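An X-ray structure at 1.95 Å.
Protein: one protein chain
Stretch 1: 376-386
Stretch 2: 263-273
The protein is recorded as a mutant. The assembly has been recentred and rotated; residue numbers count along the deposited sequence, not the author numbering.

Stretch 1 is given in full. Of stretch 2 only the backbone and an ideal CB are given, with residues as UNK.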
ATOM      1  N   THR A 376      12.364  -5.297  14.313  1.00 37.66           N
ATOM      2  CA  THR A 376      11.642  -6.534  14.552  1.00 38.02           C
ATOM      3  C   THR A 376      12.557  -7.710  14.845  1.00 36.13           C
ATOM      4  O   THR A 376      12.341  -8.423  15.818  1.00 36.06           O
ATOM      5  CB  THR A 376      10.638  -6.834  13.377  1.00 37.95           C
ATOM      6  OG1 THR A 376       9.614  -5.831  13.422  1.00 42.87           O
ATOM      7  CG2 THR A 376       9.958  -8.154  13.615  1.00 43.10           C
ATOM      8  N   TYR A 377      13.561  -7.932  14.016  1.00 35.63           N
ATOM      9  CA  TYR A 377      14.498  -9.029  14.257  1.00 37.71           C
ATOM     10  C   TYR A 377      15.355  -8.810  15.506  1.00 38.13           C
ATOM     11  O   TYR A 377      15.649  -9.751  16.242  1.00 38.59           O
ATOM     12  CB  TYR A 377      15.371  -9.282  13.021  1.00 38.80           C
ATOM     13  CG  TYR A 377      14.599  -9.941  11.861  1.00 43.32           C
ATOM     14  CD1 TYR A 377      13.827 -11.085  12.103  1.00 48.33           C
ATOM     15  CD2 TYR A 377      14.638  -9.450  10.554  1.00 48.49           C
ATOM     16  CE1 TYR A 377      13.136 -11.709  11.119  1.00 49.42           C
ATOM     17  CE2 TYR A 377      13.934 -10.118   9.508  1.00 50.28           C
ATOM     18  CZ  TYR A 377      13.180 -11.240   9.834  1.00 53.62           C
ATOM     19  OH  TYR A 377      12.433 -11.957   8.920  1.00 58.48           O
ATOM     20  N   PHE A 378      15.782  -7.569  15.741  1.00 38.39           N
ATOM     21  CA  PHE A 378      16.517  -7.262  16.983  1.00 37.75           C
ATOM     22  C   PHE A 378      15.722  -7.627  18.233  1.00 37.14           C
ATOM     23  O   PHE A 378      16.193  -8.379  19.098  1.00 37.47           O
ATOM     24  CB  PHE A 378      16.958  -5.785  17.032  1.00 39.59           C
ATOM     25  CG  PHE A 378      17.570  -5.424  18.350  1.00 40.44           C
ATOM     26  CD1 PHE A 378      18.893  -5.697  18.600  1.00 45.43           C
ATOM     27  CD2 PHE A 378      16.774  -4.890  19.351  1.00 39.11           C
ATOM     28  CE1 PHE A 378      19.457  -5.405  19.858  1.00 47.90           C
ATOM     29  CE2 PHE A 378      17.294  -4.628  20.615  1.00 41.74           C
ATOM     30  CZ  PHE A 378      18.621  -4.890  20.880  1.00 45.32           C
ATOM     31  N   LEU A 379      14.488  -7.163  18.316  1.00 36.46           N
ATOM     32  CA  LEU A 379      13.677  -7.378  19.494  1.00 35.57           C
ATOM     33  C   LEU A 379      13.298  -8.875  19.713  1.00 35.56           C
ATOM     34  O   LEU A 379      13.165  -9.322  20.856  1.00 36.69           O
ATOM     35  CB  LEU A 379      12.432  -6.506  19.481  1.00 34.48           C
ATOM     36  CG  LEU A 379      12.633  -4.978  19.624  1.00 37.28           C
ATOM     37  CD1 LEU A 379      11.277  -4.258  19.553  1.00 39.07           C
ATOM     38  CD2 LEU A 379      13.363  -4.622  20.954  1.00 39.53           C
ATOM     39  N   ARG A 380      13.214  -9.627  18.619  1.00 35.01           N
ATOM     40  CA  ARG A 380      12.964 -11.065  18.663  1.00 35.37           C
ATOM     41  C   ARG A 380      14.222 -11.911  18.914  1.00 36.50           C
ATOM     42  O   ARG A 380      14.180 -13.150  18.805  1.00 37.22           O
ATOM     43  CB  ARG A 380      12.305 -11.466  17.339  1.00 35.17           C
ATOM     44  CG  ARG A 380      10.798 -11.133  17.387  1.00 35.82           C
ATOM     45  CD  ARG A 380      10.144 -11.238  15.997  1.00 38.45           C
ATOM     46  NE  ARG A 380       8.789 -10.709  16.080  1.00 42.23           N
ATOM     47  CZ  ARG A 380       7.983 -10.390  15.064  1.00 45.61           C
ATOM     48  NH1 ARG A 380       8.327 -10.621  13.795  1.00 45.60           N
ATOM     49  NH2 ARG A 380       6.790  -9.868  15.338  1.00 44.21           N
ATOM     50  N   GLY A 381      15.356 -11.238  19.192  1.00 37.46           N
ATOM     51  CA  GLY A 381      16.511 -11.879  19.780  1.00 38.47           C
ATOM     52  C   GLY A 381      17.787 -11.807  18.973  1.00 40.23           C
ATOM     53  O   GLY A 381      18.808 -12.283  19.462  1.00 42.24           O
ATOM     54  N   ALA A 382      17.751 -11.251  17.764  1.00 39.99           N
ATOM     55  CA  ALA A 382      18.972 -11.123  16.958  1.00 42.83           C
ATOM     56  C   ALA A 382      19.693  -9.863  17.419  1.00 43.75           C
ATOM     57  O   ALA A 382      19.620  -8.826  16.805  1.00 42.61           O
ATOM     58  CB  ALA A 382      18.643 -11.097  15.487  1.00 41.99           C
ATOM     59  N   GLU A 383      20.353  -9.998  18.564  1.00 45.60           N
ATOM     60  CA  GLU A 383      20.939  -8.888  19.318  1.00 47.15           C
ATOM     61  C   GLU A 383      22.032  -8.184  18.495  1.00 47.73           C
ATOM     62  O   GLU A 383      22.264  -7.000  18.668  1.00 47.62           O
ATOM     63  CB  GLU A 383      21.435  -9.430  20.689  1.00 48.66           C
ATOM     64  CG  GLU A 383      21.924  -8.384  21.747  1.00 51.78           C
ATOM     65  CD  GLU A 383      20.782  -7.671  22.480  1.00 52.47           C
ATOM     66  OE1 GLU A 383      19.647  -8.200  22.540  1.00 49.90           O
ATOM     67  OE2 GLU A 383      21.025  -6.557  22.987  1.00 53.88           O
ATOM     68  N   ALA A 384      22.644  -8.902  17.553  1.00 48.85           N
ATOM     69  CA  ALA A 384      23.616  -8.343  16.624  1.00 50.61           C
ATOM     70  C   ALA A 384      23.123  -8.401  15.172  1.00 49.99           C
ATOM     71  O   ALA A 384      23.891  -8.680  14.249  1.00 51.40           O
ATOM     72  CB  ALA A 384      24.998  -9.075  16.792  1.00 52.22           C
ATOM     73  N   PHE A 385      21.840  -8.123  14.971  1.00 48.72           N
ATOM     74  CA  PHE A 385      21.210  -8.329  13.667  1.00 48.04           C
ATOM     75  C   PHE A 385      21.948  -7.619  12.546  1.00 50.30           C
ATOM     76  O   PHE A 385      22.487  -6.528  12.754  1.00 52.28           O
ATOM     77  CB  PHE A 385      19.775  -7.792  13.660  1.00 46.00           C
ATOM     78  CG  PHE A 385      19.102  -7.915  12.325  1.00 43.91           C
ATOM     79  CD1 PHE A 385      18.731  -9.165  11.847  1.00 44.25           C
ATOM     80  CD2 PHE A 385      18.862  -6.788  11.539  1.00 43.06           C
ATOM     81  CE1 PHE A 385      18.125  -9.298  10.631  1.00 44.74           C
ATOM     82  CE2 PHE A 385      18.270  -6.905  10.287  1.00 44.54           C
ATOM     83  CZ  PHE A 385      17.879  -8.156   9.838  1.00 45.42           C
ATOM     84  N   ALA A 386      21.979  -8.239  11.363  1.00 49.69           N
ATOM     85  CA  ALA A 386      22.479  -7.595  10.162  1.00 50.97           C
ATOM     86  C   ALA A 386      21.641  -8.144   9.005  1.00 50.06           C
ATOM     87  O   ALA A 386      21.336  -9.323   8.980  1.00 48.57           O
ATOM     88  CB  ALA A 386      23.967  -7.906   9.950  1.00 53.41           C
ATOM     89  N   UNK A 263      10.418 -19.305  18.247  1.00 34.90           N
ATOM     90  CA  UNK A 263      11.849 -19.368  17.978  1.00 35.34           C
ATOM     91  C   UNK A 263      12.471 -18.014  18.326  1.00 36.28           C
ATOM     92  O   UNK A 263      11.743 -16.999  18.494  1.00 35.47           O
ATOM     93  CB  UNK A 263      12.120 -19.740  16.519  1.00 35.34           C
ATOM     94  N   UNK A 264      13.799 -17.999  18.423  1.00 36.74           N
ATOM     95  CA  UNK A 264      14.591 -16.873  18.912  1.00 38.48           C
ATOM     96  C   UNK A 264      15.733 -16.552  17.972  1.00 39.15           C
ATOM     97  O   UNK A 264      16.397 -17.438  17.448  1.00 38.49           O
ATOM     98  CB  UNK A 264      15.136 -17.169  20.311  1.00 38.48           C
ATOM     99  N   UNK A 265      15.984 -15.266  17.760  1.00 39.58           N
ATOM    100  CA  UNK A 265      17.210 -14.821  17.123  1.00 41.07           C
ATOM    101  C   UNK A 265      17.509 -15.405  15.744  1.00 40.63           C
ATOM    102  O   UNK A 265      16.667 -15.356  14.846  1.00 38.21           O
ATOM    103  CB  UNK A 265      18.382 -15.144  18.052  1.00 41.07           C
ATOM    104  N   UNK A 266      18.718 -15.932  15.585  1.00 41.61           N
ATOM    105  CA  UNK A 266      19.158 -16.449  14.302  1.00 44.07           C
ATOM    106  C   UNK A 266      18.286 -17.662  13.882  1.00 43.31           C
ATOM    107  O   UNK A 266      18.043 -17.876  12.678  1.00 43.14           O
ATOM    108  CB  UNK A 266      20.635 -16.840  14.373  1.00 44.07           C
ATOM    109  N   UNK A 267      17.782 -18.441  14.839  1.00 42.36           N
ATOM    110  CA  UNK A 267      16.885 -19.548  14.501  1.00 41.56           C
ATOM    111  C   UNK A 267      15.536 -19.042  13.908  1.00 39.68           C
ATOM    112  O   UNK A 267      14.940 -19.655  13.005  1.00 38.95           O
ATOM    113  CB  UNK A 267      16.626 -20.395  15.748  1.00 41.56           C
ATOM    114  N   UNK A 268      15.049 -17.944  14.456  1.00 38.56           N
ATOM    115  CA  UNK A 268      13.813 -17.345  14.022  1.00 37.52           C
ATOM    116  C   UNK A 268      13.977 -16.763  12.627  1.00 38.24           C
ATOM    117  O   UNK A 268      13.116 -16.955  11.763  1.00 39.46           O
ATOM    118  CB  UNK A 268      13.360 -16.269  15.010  1.00 37.52           C
ATOM    119  N   UNK A 269      15.094 -16.080  12.402  1.00 39.71           N
ATOM    120  CA  UNK A 269      15.417 -15.500  11.088  1.00 40.59           C
ATOM    121  C   UNK A 269      15.441 -16.604  10.039  1.00 41.49           C
ATOM    122  O   UNK A 269      14.912 -16.449   8.912  1.00 41.00           O
ATOM    123  CB  UNK A 269      16.760 -14.768  11.124  1.00 40.59           C
ATOM    124  N   UNK A 270      16.092 -17.714  10.366  1.00 42.32           N
ATOM    125  CA  UNK A 270      16.222 -18.797   9.392  1.00 43.93           C
ATOM    126  C   UNK A 270      14.855 -19.422   9.077  1.00 42.04           C
ATOM    127  O   UNK A 270      14.530 -19.720   7.927  1.00 42.11           O
ATOM    128  CB  UNK A 270      17.184 -19.866   9.915  1.00 43.93           C
ATOM    129  N   UNK A 271      14.080 -19.679  10.107  1.00 40.78           N
ATOM    130  CA  UNK A 271      12.790 -20.378   9.930  1.00 40.55           C
ATOM    131  C   UNK A 271      11.767 -19.478   9.197  1.00 39.56           C
ATOM    132  O   UNK A 271      11.026 -19.943   8.339  1.00 39.30           O
ATOM    133  CB  UNK A 271      12.232 -20.807  11.288  1.00 40.55           C
ATOM    134  N   UNK A 272      11.747 -18.198   9.549  1.00 40.21           N
ATOM    135  CA  UNK A 272      10.891 -17.197   8.871  1.00 41.38           C
ATOM    136  C   UNK A 272      11.257 -17.046   7.364  1.00 42.84           C
ATOM    137  O   UNK A 272      10.381 -17.029   6.471  1.00 42.10           O
ATOM    138  CB  UNK A 272      11.023 -15.844   9.574  1.00 41.38           C
ATOM    139  N   UNK A 273      12.554 -16.979   7.082  1.00 41.99           N
ATOM    140  CA  UNK A 273      13.017 -16.842   5.713  1.00 43.79           C
ATOM    141  C   UNK A 273      12.694 -18.092   4.906  1.00 43.66           C
ATOM    142  O   UNK A 273      12.177 -18.005   3.799  1.00 43.13           O
ATOM    143  CB  UNK A 273      14.521 -16.563   5.683  1.00 43.79           C
TER

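Position 263 has its CB directed sideways, and nothing of stretch 1 lies within 5.5 Å of that atom. Stretch 1 sets no demand here, so many side chains would do. The deposited residue is Ala 263, which makes no contact.

Position 264 has extended backbone angles, phi -131° and psi 139°. Its CB points sideways, 4.4 Å from Arg 380 O. Further out, the backbone of Gly 381 offers a bare CA with no side chain in the way. A flat or long apolar group could reach over and cover it. The residue is Phe 264. Its ring lays one face over Gly 381 CA, which sits 3.9 Å from the ring centroid in a CH-pi contact. The bare glycine makes this possible: an ideal CB on Gly 381 would fall 2.7 Å from Phe 264 CE2, a clash.

Position 265 has phi 56° and psi -129°, and the positive phi favours glycine. An ideal CB would also be tight, 3.2 Å from Gly 381 O. Glycine is the clear choice, and the residue is Gly 265. The two stretches come close here, with Gly 381 CA 4.0 Å from Gly 265 CA. Gly 265 N donates a nearly straight hydrogen bond to Arg 380 O, at 3.0 Å and 172°.

Positions 266 and 267 meet no part of stretch 1 within 5.5 Å of their CB atoms. Polar residues would be acceptable, among others. They are Ser 266 and Asn 267, and neither contacts stretch 1.

Position 268 is helical and its CB points toward stretch 1. The edge of the Tyr 377 ring and the aliphatic part of Arg 380 are within reach of a side chain. A medium-sized apolar residue such as leucine or methionine would suit. The residue is Leu 268. Its CD2 lies 3.8 Å from Tyr 377 CE1, near the ring plane, and its CD1 lies 4.1 Å from Arg 380 CD.

Position 269 has a sideways CB, 4.7 Å from Tyr 377 CE1. Around it stand the Tyr 377 ring, the Ala 382 methyl and the Phe 385 ring, an apolar setting. Isoleucine, leucine or methionine could fill it. The residue is Ile 269. Its CG1 lies over one face of the Tyr 377 ring, 4.1 Å from the centroid. Its CD1 is 3.7 Å from both Ala 382 CB and Phe 385 CD1, the latter at the ring edge.

Positions 270 and 271 are out of reach of stretch 1 and tolerant as far as it is concerned. They are Glu 270 and Gln 271.

Position 272 points toward stretch 1, with its CB 4.2 Å from Tyr 377 OH. A short acceptor is suggested, such as aspartate or asparagine. The residue is Asp 272, whose OD2 accepts a 2.8 Å hydrogen bond from Tyr 377 OH.

The CB of position 273 points sideways, and nothing of stretch 1 lies within 5.5 Å of it, so many side chains would suit. The residue is Thr 273. Its OG1 donates a hydrogen bond to Ile 269 O at 2.7 Å, one turn back in its own helix.

Stretch 2 (263-273) AFGSNLIEQDT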
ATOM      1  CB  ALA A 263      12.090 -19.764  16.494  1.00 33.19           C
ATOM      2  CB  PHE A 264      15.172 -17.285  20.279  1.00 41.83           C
ATOM      3  CG  PHE A 264      15.987 -16.237  20.955  1.00 44.53           C
ATOM      4  CD1 PHE A 264      17.370 -16.186  20.779  1.00 48.97           C
ATOM      5  CD2 PHE A 264      15.386 -15.322  21.832  1.00 48.16           C
ATOM      6  CE1 PHE A 264      18.128 -15.198  21.427  1.00 52.47           C
ATOM      7  CE2 PHE A 264      16.163 -14.339  22.505  1.00 48.78           C
ATOM      8  CZ  PHE A 264      17.501 -14.285  22.297  1.00 50.63           C
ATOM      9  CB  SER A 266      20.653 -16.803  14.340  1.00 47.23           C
ATOM     10  OG  SER A 266      20.790 -18.017  15.070  1.00 52.25           O
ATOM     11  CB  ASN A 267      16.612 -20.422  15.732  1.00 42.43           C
ATOM     12  CG  ASN A 267      17.840 -21.244  16.192  1.00 47.94           C
ATOM     13  OD1 ASN A 267      18.728 -21.590  15.409  1.00 53.07           O
ATOM     14  ND2 ASN A 267      17.875 -21.554  17.478  1.00 52.09           N
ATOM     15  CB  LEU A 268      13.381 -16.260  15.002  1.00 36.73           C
ATOM     16  CG  LEU A 268      12.108 -15.488  14.628  1.00 35.92           C
ATOM     17  CD1 LEU A 268      11.294 -15.151  15.884  1.00 35.43           C
ATOM     18  CD2 LEU A 268      12.489 -14.232  13.897  1.00 39.91           C
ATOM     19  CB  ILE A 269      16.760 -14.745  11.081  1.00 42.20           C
ATOM     20  CG1 ILE A 269      16.703 -13.402  11.862  1.00 39.83           C
ATOM     21  CG2 ILE A 269      17.221 -14.491   9.628  1.00 42.40           C
ATOM     22  CD1 ILE A 269      18.109 -12.799  12.296  1.00 41.99           C
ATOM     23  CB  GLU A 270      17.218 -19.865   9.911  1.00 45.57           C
ATOM     24  CG  GLU A 270      17.653 -20.911   8.878  1.00 48.73           C
ATOM     25  CD  GLU A 270      16.614 -22.023   8.639  1.00 50.78           C
ATOM     26  OE1 GLU A 270      15.702 -22.183   9.490  1.00 47.44           O
ATOM     27  OE2 GLU A 270      16.726 -22.729   7.600  1.00 50.82           O
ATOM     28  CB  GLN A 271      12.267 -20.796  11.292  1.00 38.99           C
ATOM     29  CG  GLN A 271      11.071 -21.723  11.270  1.00 40.34           C
ATOM     30  CD  GLN A 271      10.807 -22.293  12.637  1.00 41.00           C
ATOM     31  OE1 GLN A 271      11.620 -23.038  13.164  1.00 41.31           O
ATOM     32  NE2 GLN A 271       9.675 -21.954  13.213  1.00 35.80           N
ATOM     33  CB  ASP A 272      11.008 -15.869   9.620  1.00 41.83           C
ATOM     34  CG  ASP A 272       9.921 -14.850   9.251  1.00 47.95           C
ATOM     35  OD1 ASP A 272       8.798 -15.220   8.851  1.00 46.88           O
ATOM     36  OD2 ASP A 272      10.214 -13.637   9.391  1.00 55.21           O
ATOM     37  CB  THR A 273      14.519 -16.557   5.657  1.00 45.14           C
ATOM     38  OG1 THR A 273      14.764 -15.362   6.393  1.00 45.73           O
ATOM     39  CG2 THR A 273      14.984 -16.345   4.229  1.00 45.75           C
TER
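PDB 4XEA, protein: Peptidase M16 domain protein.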